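Local coordinates for protein response regulator (Colwellia psychrerythraea, PDB 3EQZ) that belongs to the CheY-like receiver-domain family of response regulators, which as a class relay signals in two-component systems, though its own role is not established, at residues I65-L68 / A69-S73; S43-K46 / Q47-I50; P109-T112 / E113-T116; C16-L19 / K20-V23. One frame throughout, in Å; residues are numbered along the deposited sequence.

Contact 1: residues I65-L68 / A69-S73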
loop_
_atom_site.group_PDB
_atom_site.type_symbol
_atom_site.label_atom_id
_atom_site.label_comp_id
_atom_site.label_asym_id
_atom_site.label_seq_id
_atom_site.Cartn_x
_atom_site.Cartn_y
_atom_site.Cartn_z
ATOM N N ILE B 65 4.128 -14.118 12.432
ATOM C CA ILE B 65 3.044 -13.151 12.641
ATOM C C ILE B 65 1.698 -13.827 12.787
ATOM O O ILE B 65 0.962 -13.563 13.749
ATOM C CB ILE B 65 3.009 -12.105 11.485
ATOM C CG1 ILE B 65 4.206 -11.169 11.625
ATOM C CG2 ILE B 65 1.686 -11.327 11.489
ATOM C CD1 ILE B 65 4.414 -10.278 10.394
ATOM N N ARG B 66 1.374 -14.713 11.836
ATOM C CA ARG B 66 0.172 -15.554 11.930
ATOM C C ARG B 66 0.103 -16.313 13.273
ATOM O O ARG B 66 -0.891 -16.285 13.955
ATOM C CB ARG B 66 0.106 -16.579 10.778
ATOM C CG ARG B 66 -1.337 -17.106 10.594
ATOM C CD ARG B 66 -1.474 -18.558 10.136
ATOM N NE ARG B 66 -0.613 -19.451 10.873
ATOM C CZ ARG B 66 -0.919 -20.023 12.033
ATOM N NH1 ARG B 66 -2.098 -19.799 12.615
ATOM N NH2 ARG B 66 -0.011 -20.804 12.633
ATOM N N HIS B 67 1.166 -17.014 13.641
ATOM C CA HIS B 67 1.134 -17.740 14.921
ATOM C C HIS B 67 0.909 -16.793 16.114
ATOM O O HIS B 67 0.063 -17.028 16.970
ATOM C CB HIS B 67 2.444 -18.523 15.107
ATOM C CG HIS B 67 2.511 -19.271 16.409
ATOM N ND1 HIS B 67 2.149 -20.604 16.524
ATOM C CD2 HIS B 67 2.888 -18.871 17.649
ATOM C CE1 HIS B 67 2.293 -20.988 17.784
ATOM N NE2 HIS B 67 2.740 -19.954 18.487
ATOM N N LEU B 68 1.676 -15.707 16.160
ATOM C CA LEU B 68 1.537 -14.747 17.258
ATOM C C LEU B 68 0.130 -14.205 17.352
ATOM O O LEU B 68 -0.400 -14.058 18.441
ATOM C CB LEU B 68 2.552 -13.580 17.124
ATOM C CG LEU B 68 4.041 -13.921 17.222
ATOM C CD1 LEU B 68 4.824 -12.709 16.834
ATOM C CD2 LEU B 68 4.503 -14.375 18.592
ATOM N N ALA B 69 -0.476 -13.896 16.218
ATOM C CA ALA B 69 -1.831 -13.320 16.214
ATOM C C ALA B 69 -2.871 -14.356 16.673
ATOM O O ALA B 69 -3.790 -14.047 17.426
ATOM C CB ALA B 69 -2.202 -12.814 14.809
ATOM N N GLU B 70 -2.742 -15.591 16.188
ATOM C CA GLU B 70 -3.711 -16.635 16.591
ATOM C C GLU B 70 -3.687 -16.903 18.102
ATOM O O GLU B 70 -4.739 -17.034 18.737
ATOM C CB GLU B 70 -3.464 -17.916 15.821
ATOM C CG GLU B 70 -4.292 -19.061 16.339
ATOM C CD GLU B 70 -3.821 -20.395 15.808
ATOM O OE1 GLU B 70 -4.111 -21.421 16.498
ATOM O OE2 GLU B 70 -3.154 -20.399 14.718
ATOM N N HIS B 71 -2.500 -16.942 18.691
ATOM C CA HIS B 71 -2.386 -17.015 20.146
ATOM C C HIS B 71 -2.521 -15.669 20.835
ATOM O O HIS B 71 -2.308 -15.574 22.012
ATOM C CB HIS B 71 -1.091 -17.740 20.554
ATOM C CG HIS B 71 -1.056 -19.154 20.051
ATOM N ND1 HIS B 71 -0.521 -19.497 18.827
ATOM C CD2 HIS B 71 -1.609 -20.286 20.551
ATOM C CE1 HIS B 71 -0.687 -20.791 18.624
ATOM N NE2 HIS B 71 -1.345 -21.292 19.656
ATOM N N LYS B 72 -2.885 -14.614 20.106
ATOM C CA LYS B 72 -3.096 -13.328 20.765
ATOM C C LYS B 72 -1.906 -12.889 21.636
ATOM O O LYS B 72 -2.096 -12.327 22.711
ATOM C CB LYS B 72 -4.290 -13.442 21.681
ATOM C CG LYS B 72 -5.444 -14.138 21.036
ATOM C CD LYS B 72 -6.577 -13.184 20.771
ATOM C CE LYS B 72 -7.916 -13.938 20.698
ATOM N NZ LYS B 72 -9.021 -13.029 20.256
ATOM N N SER B 73 -0.690 -13.126 21.186
ATOM C CA SER B 73 0.457 -12.650 21.923
ATOM C C SER B 73 0.337 -11.174 22.335
ATOM O O SER B 73 -0.069 -10.307 21.549
ATOM C CB SER B 73 1.735 -12.885 21.118
ATOM O OG SER B 73 2.908 -12.469 21.826
#

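Contact 2: residues S43-K46 / Q47-I50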
loop_
_atom_site.group_PDB
_atom_site.type_symbol
_atom_site.label_atom_id
_atom_site.label_comp_id
_atom_site.label_asym_id
_atom_site.label_seq_id
_atom_site.Cartn_x
_atom_site.Cartn_y
_atom_site.Cartn_z
ATOM N N SER B 43 5.977 -19.166 25.061
ATOM C CA SER B 43 4.791 -18.328 25.324
ATOM C C SER B 43 5.274 -16.989 25.919
ATOM O O SER B 43 6.067 -16.942 26.843
ATOM C CB SER B 43 3.716 -19.031 26.200
ATOM O OG SER B 43 2.943 -20.015 25.477
ATOM N N LEU B 44 4.826 -15.904 25.332
ATOM C CA LEU B 44 5.428 -14.639 25.612
ATOM C C LEU B 44 4.589 -13.759 26.524
ATOM O O LEU B 44 3.380 -13.919 26.605
ATOM C CB LEU B 44 5.684 -13.953 24.277
ATOM C CG LEU B 44 6.401 -14.948 23.371
ATOM C CD1 LEU B 44 6.269 -14.532 21.921
ATOM C CD2 LEU B 44 7.864 -15.115 23.807
ATOM N N ASN B 45 5.243 -12.819 27.196
ATOM C CA ASN B 45 4.536 -11.932 28.088
ATOM C C ASN B 45 4.396 -10.529 27.513
ATOM O O ASN B 45 5.046 -10.155 26.558
ATOM C CB ASN B 45 5.227 -11.865 29.463
ATOM C CG ASN B 45 5.681 -13.219 29.950
ATOM O OD1 ASN B 45 4.878 -14.164 30.019
ATOM N ND2 ASN B 45 6.993 -13.339 30.257
ATOM N N LYS B 46 3.548 -9.755 28.155
ATOM C CA LYS B 46 3.283 -8.413 27.776
ATOM C C LYS B 46 4.571 -7.611 27.745
ATOM O O LYS B 46 4.718 -6.741 26.905
ATOM C CB LYS B 46 2.245 -7.822 28.731
ATOM C CG LYS B 46 1.522 -6.638 28.217
ATOM C CD LYS B 46 0.526 -6.173 29.264
ATOM C CE LYS B 46 -0.682 -7.100 29.290
ATOM N NZ LYS B 46 -1.894 -6.631 30.104
ATOM N N GLN B 47 5.526 -7.925 28.614
ATOM C CA GLN B 47 6.781 -7.150 28.699
ATOM C C GLN B 47 7.896 -7.629 27.765
ATOM O O GLN B 47 8.947 -6.986 27.661
ATOM C CB GLN B 47 7.294 -7.100 30.174
ATOM C CG GLN B 47 6.135 -7.109 31.241
ATOM C CD GLN B 47 5.748 -8.580 31.671
ATOM O OE1 GLN B 47 6.553 -9.295 32.301
ATOM N NE2 GLN B 47 4.541 -9.018 31.317
ATOM N N ASP B 48 7.684 -8.764 27.098
ATOM C CA ASP B 48 8.652 -9.260 26.117
ATOM C C ASP B 48 8.652 -8.361 24.837
ATOM O O ASP B 48 7.612 -7.786 24.459
ATOM C CB ASP B 48 8.378 -10.731 25.753
ATOM C CG ASP B 48 8.503 -11.682 26.985
ATOM O OD1 ASP B 48 9.316 -11.404 27.930
ATOM O OD2 ASP B 48 7.774 -12.704 27.020
ATOM N N ILE B 49 9.817 -8.228 24.226
ATOM C CA ILE B 49 10.003 -7.497 22.973
ATOM C C ILE B 49 10.547 -8.472 21.915
ATOM O O ILE B 49 11.520 -9.177 22.151
ATOM C CB ILE B 49 11.031 -6.404 23.139
ATOM C CG1 ILE B 49 10.520 -5.361 24.154
ATOM C CG2 ILE B 49 11.309 -5.750 21.775
ATOM C CD1 ILE B 49 11.705 -4.652 24.906
ATOM N N ILE B 50 9.893 -8.548 20.772
ATOM C CA ILE B 50 10.287 -9.495 19.724
ATOM C C ILE B 50 10.805 -8.676 18.551
ATOM O O ILE B 50 10.099 -7.778 18.063
ATOM C CB ILE B 50 9.095 -10.319 19.229
ATOM C CG1 ILE B 50 8.446 -11.063 20.418
ATOM C CG2 ILE B 50 9.495 -11.235 18.065
ATOM C CD1 ILE B 50 7.038 -11.595 20.060
HETATM O O HOH W 1 6.716 -5.329 25.651
#

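Contact 3: residues P109-T112 / E113-T116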
loop_
_atom_site.group_PDB
_atom_site.type_symbol
_atom_site.label_atom_id
_atom_site.label_comp_id
_atom_site.label_asym_id
_atom_site.label_seq_id
_atom_site.Cartn_x
_atom_site.Cartn_y
_atom_site.Cartn_z
ATOM N N PRO B 109 19.427 -2.471 4.670
ATOM C CA PRO B 109 20.252 -2.779 5.838
ATOM C C PRO B 109 20.036 -1.744 6.931
ATOM O O PRO B 109 19.727 -0.559 6.701
ATOM C CB PRO B 109 21.702 -2.693 5.312
ATOM C CG PRO B 109 21.606 -1.693 4.207
ATOM C CD PRO B 109 20.176 -1.723 3.649
ATOM N N ILE B 110 20.248 -2.235 8.122
ATOM C CA ILE B 110 19.822 -1.582 9.315
ATOM C C ILE B 110 20.656 -0.332 9.609
ATOM O O ILE B 110 21.866 -0.366 9.467
ATOM C CB ILE B 110 19.955 -2.631 10.458
ATOM C CG1 ILE B 110 18.877 -2.420 11.492
ATOM C CG2 ILE B 110 21.338 -2.654 10.999
ATOM C CD1 ILE B 110 17.768 -3.421 11.275
ATOM N N ASN B 111 20.007 0.761 9.999
ATOM C CA ASN B 111 20.729 1.928 10.518
ATOM C C ASN B 111 20.964 1.687 12.007
ATOM O O ASN B 111 20.046 1.755 12.824
ATOM C CB ASN B 111 19.969 3.246 10.246
ATOM C CG ASN B 111 20.738 4.455 10.738
ATOM O OD1 ASN B 111 21.262 4.451 11.831
ATOM N ND2 ASN B 111 20.823 5.481 9.925
ATOM N N THR B 112 22.177 1.326 12.365
ATOM C CA THR B 112 22.416 0.870 13.733
ATOM C C THR B 112 22.310 2.036 14.711
ATOM O O THR B 112 21.912 1.858 15.861
ATOM C CB THR B 112 23.816 0.217 13.863
ATOM O OG1 THR B 112 24.774 1.197 13.480
ATOM C CG2 THR B 112 23.962 -0.971 12.898
ATOM N N GLU B 113 22.653 3.240 14.249
ATOM C CA GLU B 113 22.456 4.432 15.080
ATOM C C GLU B 113 20.985 4.573 15.478
ATOM O O GLU B 113 20.681 4.746 16.667
ATOM C CB GLU B 113 22.967 5.719 14.361
ATOM C CG GLU B 113 22.862 7.022 15.152
ATOM C CD GLU B 113 23.313 8.299 14.357
ATOM O OE1 GLU B 113 23.481 8.259 13.120
ATOM O OE2 GLU B 113 23.498 9.353 15.004
ATOM N N VAL B 114 20.081 4.545 14.496
ATOM C CA VAL B 114 18.636 4.706 14.814
ATOM C C VAL B 114 18.141 3.579 15.733
ATOM O O VAL B 114 17.386 3.827 16.667
ATOM C CB VAL B 114 17.725 4.761 13.532
ATOM C CG1 VAL B 114 16.252 4.666 13.892
ATOM C CG2 VAL B 114 17.965 6.022 12.751
ATOM N N LEU B 115 18.583 2.346 15.490
ATOM C CA LEU B 115 18.123 1.214 16.299
ATOM C C LEU B 115 18.626 1.340 17.762
ATOM O O LEU B 115 17.917 1.090 18.713
ATOM C CB LEU B 115 18.590 -0.116 15.670
ATOM C CG LEU B 115 18.151 -1.354 16.471
ATOM C CD1 LEU B 115 16.651 -1.451 16.742
ATOM C CD2 LEU B 115 18.606 -2.658 15.777
ATOM N N THR B 116 19.866 1.734 17.916
ATOM C CA THR B 116 20.461 1.916 19.263
ATOM C C THR B 116 19.718 3.009 20.030
ATOM O O THR B 116 19.328 2.845 21.201
ATOM C CB THR B 116 21.946 2.297 19.126
ATOM O OG1 THR B 116 22.626 1.220 18.480
ATOM C CG2 THR B 116 22.571 2.518 20.530
#

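Contact 4: residues C16-L19 / K20-V23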
loop_
_atom_site.group_PDB
_atom_site.type_symbol
_atom_site.label_atom_id
_atom_site.label_comp_id
_atom_site.label_asym_id
_atom_site.label_seq_id
_atom_site.Cartn_x
_atom_site.Cartn_y
_atom_site.Cartn_z
ATOM N N CYS B 16 21.482 -11.565 12.198
ATOM C CA CYS B 16 21.132 -11.954 13.553
ATOM C C CYS B 16 22.135 -11.532 14.645
ATOM O O CYS B 16 21.774 -11.005 15.721
ATOM C CB CYS B 16 20.959 -13.473 13.601
ATOM S SG CYS B 16 20.018 -13.993 15.047
ATOM N N ASN B 17 23.407 -11.838 14.386
ATOM C CA ASN B 17 24.493 -11.481 15.285
ATOM C C ASN B 17 24.645 -9.952 15.408
ATOM O O ASN B 17 24.922 -9.412 16.523
ATOM C CB ASN B 17 25.813 -12.054 14.759
ATOM C CG ASN B 17 26.985 -11.514 15.506
ATOM O OD1 ASN B 17 27.760 -10.682 14.988
ATOM N ND2 ASN B 17 27.085 -11.908 16.783
ATOM N N LEU B 18 24.467 -9.253 14.285
ATOM C CA LEU B 18 24.505 -7.797 14.324
ATOM C C LEU B 18 23.432 -7.234 15.256
ATOM O O LEU B 18 23.738 -6.426 16.132
ATOM C CB LEU B 18 24.386 -7.190 12.933
ATOM C CG LEU B 18 24.139 -5.674 12.949
ATOM C CD1 LEU B 18 25.380 -4.857 13.348
ATOM C CD2 LEU B 18 23.622 -5.252 11.573
ATOM N N LEU B 19 22.181 -7.708 15.117
ATOM C CA LEU B 19 21.094 -7.275 16.021
ATOM C C LEU B 19 21.469 -7.575 17.454
ATOM O O LEU B 19 21.307 -6.750 18.371
ATOM C CB LEU B 19 19.757 -7.968 15.692
ATOM C CG LEU B 19 19.119 -7.536 14.366
ATOM C CD1 LEU B 19 17.890 -8.420 13.964
ATOM C CD2 LEU B 19 18.728 -6.012 14.396
ATOM N N LYS B 20 21.915 -8.798 17.671
ATOM C CA LYS B 20 22.310 -9.173 19.032
ATOM C C LYS B 20 23.390 -8.256 19.649
ATOM O O LYS B 20 23.337 -7.937 20.825
ATOM C CB LYS B 20 22.786 -10.631 19.114
ATOM C CG LYS B 20 22.973 -11.040 20.583
ATOM C CD LYS B 20 23.151 -12.554 20.769
ATOM C CE LYS B 20 22.889 -12.899 22.207
ATOM N NZ LYS B 20 23.249 -14.327 22.535
ATOM N N THR B 21 24.381 -7.859 18.873
ATOM C CA THR B 21 25.397 -6.989 19.433
ATOM C C THR B 21 24.859 -5.579 19.719
ATOM O O THR B 21 25.331 -4.912 20.628
ATOM C CB THR B 21 26.666 -6.931 18.555
ATOM O OG1 THR B 21 26.346 -6.353 17.280
ATOM C CG2 THR B 21 27.259 -8.340 18.345
ATOM N N ILE B 22 23.841 -5.143 18.989
ATOM C CA ILE B 22 23.242 -3.853 19.244
ATOM C C ILE B 22 22.325 -3.890 20.466
ATOM O O ILE B 22 22.254 -2.944 21.218
ATOM C CB ILE B 22 22.457 -3.340 17.985
ATOM C CG1 ILE B 22 23.435 -2.870 16.928
ATOM C CG2 ILE B 22 21.528 -2.161 18.348
ATOM C CD1 ILE B 22 22.895 -2.993 15.535
ATOM N N VAL B 23 21.621 -5.000 20.677
ATOM C CA VAL B 23 20.668 -5.081 21.776
ATOM C C VAL B 23 21.327 -5.367 23.126
ATOM O O VAL B 23 20.853 -4.922 24.184
ATOM C CB VAL B 23 19.590 -6.204 21.520
ATOM C CG1 VAL B 23 18.747 -6.432 22.773
ATOM C CG2 VAL B 23 18.698 -5.895 20.270
#

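Contact 1: residues I65-L68 / A69-S73
A Schellman motif closes helix 60-70, with Ser-73 N bonded back to Leu-68 O at 2.9 Å. Lys-72, which takes the positive phi of the C-prime residue, also sends its N to Ala-69 O at 2.9 Å. Just before this end, His-67 O is gripped twice by one residue. His-71 N meets it at 3.1 Å in the regular helical bond, while His-71 ND1 comes down from above the carbonyl plane, also at 3.1 Å. The ring can bend back this far because its CG sits beside its own backbone N (chi1 -61°). It thereby lies against the imidazole of His-67, its ND1 3.3 Å above that ring's plane and displaced toward the rim. The planes are inclined at 39°, an oblique meeting. On the adjoining strip of the helix surface, one residue earlier, Arg-66 and Glu-70 run alongside each other in the same direction and form a salt bridge. NH1 approaches OE2 near the guanidinium plane, and the modelled 2.4 Å is too short to be taken literally. Arg-66 NH2 has a second partner in Glu-63 of the same chain, and Met-59 of the second subunit packs on Arg-66. The ND1 bond is consistent with a proton on that nitrogen, and the doubled grip on His-67 O holds the His-71 ring in place; Glu-70 and Glu-63 balance the charge of Arg-66 and help fix its guanidinium.

Contact 2: residues S43-K46 / Q47-I50
A type I beta turn from Asn-45 to Asp-48 brings the chain round into strand 49-53, closed by Asp-48 N on Asn-45 O at 3.0 Å. The same two residues are tied a second time through a side chain: Asp-48 OD2 accepts Asn-45 N at 2.5 Å, almost straight at 174°. The N-H comes from above the carboxylate plane, and the exact distance, short as modelled, should not be pressed. The Asp-48 carboxylate can turn back to the start of the turn because its CG lies beside the backbone N (chi1 -62°). OD2 also forms a salt bridge with Arg-5, so this buried oxygen has both a backbone N-H and a guanidinium to satisfy it. A water bridges two backbone carbonyls of the turn, donating to Lys-46 O at 2.7 Å and to Asp-48 O at 2.9 Å. Gln-47 is bent at chi2 (90°), which folds its amide back along the turn until NE2 lies 3.5 Å from Asn-45 CB. Leu-44 CD1 makes apolar contact with Ile-50 CD1 at 3.6 Å, the side chains running at about a right angle. Around this pair, Phe-39 of helix 36-39 and Leu-68 of helix 60-70 touch both Leu-44 and Ile-50. The backbone of Ile-50 pairs with strand 76-81 and that of Ile-49 with strand 6-9, which places the turn at the entry to a strand inside the parallel sheet.

Contact 3: residues P109-T112 / E113-T116
Thr-112 O is gripped by two groups of one residue, Thr-116 OG1 at 2.8 Å and Thr-116 N at 2.9 Å. They arrive from opposite faces of the carbonyl plane, and the hydroxyl is the donor. OG1 lies beside its own backbone N (chi1 -62°), which turns it back to the preceding turn and ties the threonine side chain to the helix backbone. One residue earlier, Asn-111 is the N-cap of helix 112-124. Its OD1 accepts Val-114 N at 2.9 Å in a nearly straight bond of 167°, with the N-H standing above the amide plane. The backbone bond from Leu-115 N to Asn-111 O follows at 3.1 Å. Val-114 CG2 rests 3.8 Å from Asn-111 CG, the two side chains crossing at about a right angle, so the capping amide has a methyl beside it. On another side of the helix start, Ile-110 CG1 comes within 4.3 Å of Leu-115 CD2. Ile-110, Thr-112, Leu-115 and Thr-116 all touch helix 13-23, whereas Val-114 and Leu-115 reach Phe-106 of strand 101-107, from which the loop leads into this final helix.

Contact 4: residues C16-L19 / K20-V23
The Asn-17 carboxamide is the flat side-chain group of this helical contact, and the Thr-21 methyl one turn on stands off one side of the amide plane, displaced toward its ND2 and OD1 end. CG2 is 3.9 Å from ND2 and 4.1 Å from OD1, and the two side chains cross obliquely. Among the flat peptide groups, the carbonyl of Leu-18 receives two donors. Thr-21 OG1 gives its hydrogen to Leu-18 O at 2.9 Å, and Ile-22 N reaches the same oxygen at 3.1 Å; both donors are tilted moderately from its plane. The hydroxyl finds this oxygen because chi1 of 64° lodges OG1 between the backbone N and the carbonyl carbon of Thr-21. With that rotation CG2 lies against Asn-17 O, at 3.2 Å. The helix ladder continues with Val-23 N on Leu-19 O at 2.9 Å, and Ile-22 N adds a weak bond to that same oxygen. Leu-18 and Ile-22, one turn apart, touch through CD1 and CD1 at 3.8 Å. Helix 13-23 belongs to a beta-alpha-beta unit with strands 6-9 and 30-33. Cys-16, Lys-20 and Val-23 touch both strands and Leu-19 rests on Ile-8, while Leu-19, Ile-22 and Val-23 also meet helix 112-124, so helix 13-23 lies on the sheet with helix 112-124 beside it on the same face.

The four contacts fall into two touching pairs. Contacts 1 and 2 meet where Leu-68 CD2 comes 3.8 Å from Leu-44 CD1, so the end of helix 60-70 packs on the turn that precedes strand 49-53. Contacts 3 and 4 join helix 112-124 to helix 13-23 at several points, among them Thr-112 CG2 to Ile-22 CD1 at 3.5 Å and Leu-115 CD2 to Leu-19 CD2 at 3.6 Å. The pairs are separate: contacts 1 and 3 have centres about 27 Å apart on opposite sides of the chain's centre, and contacts 2 and 4 approach to about 8 Å between nearest atoms. All lie within the CheY-like receiver domain.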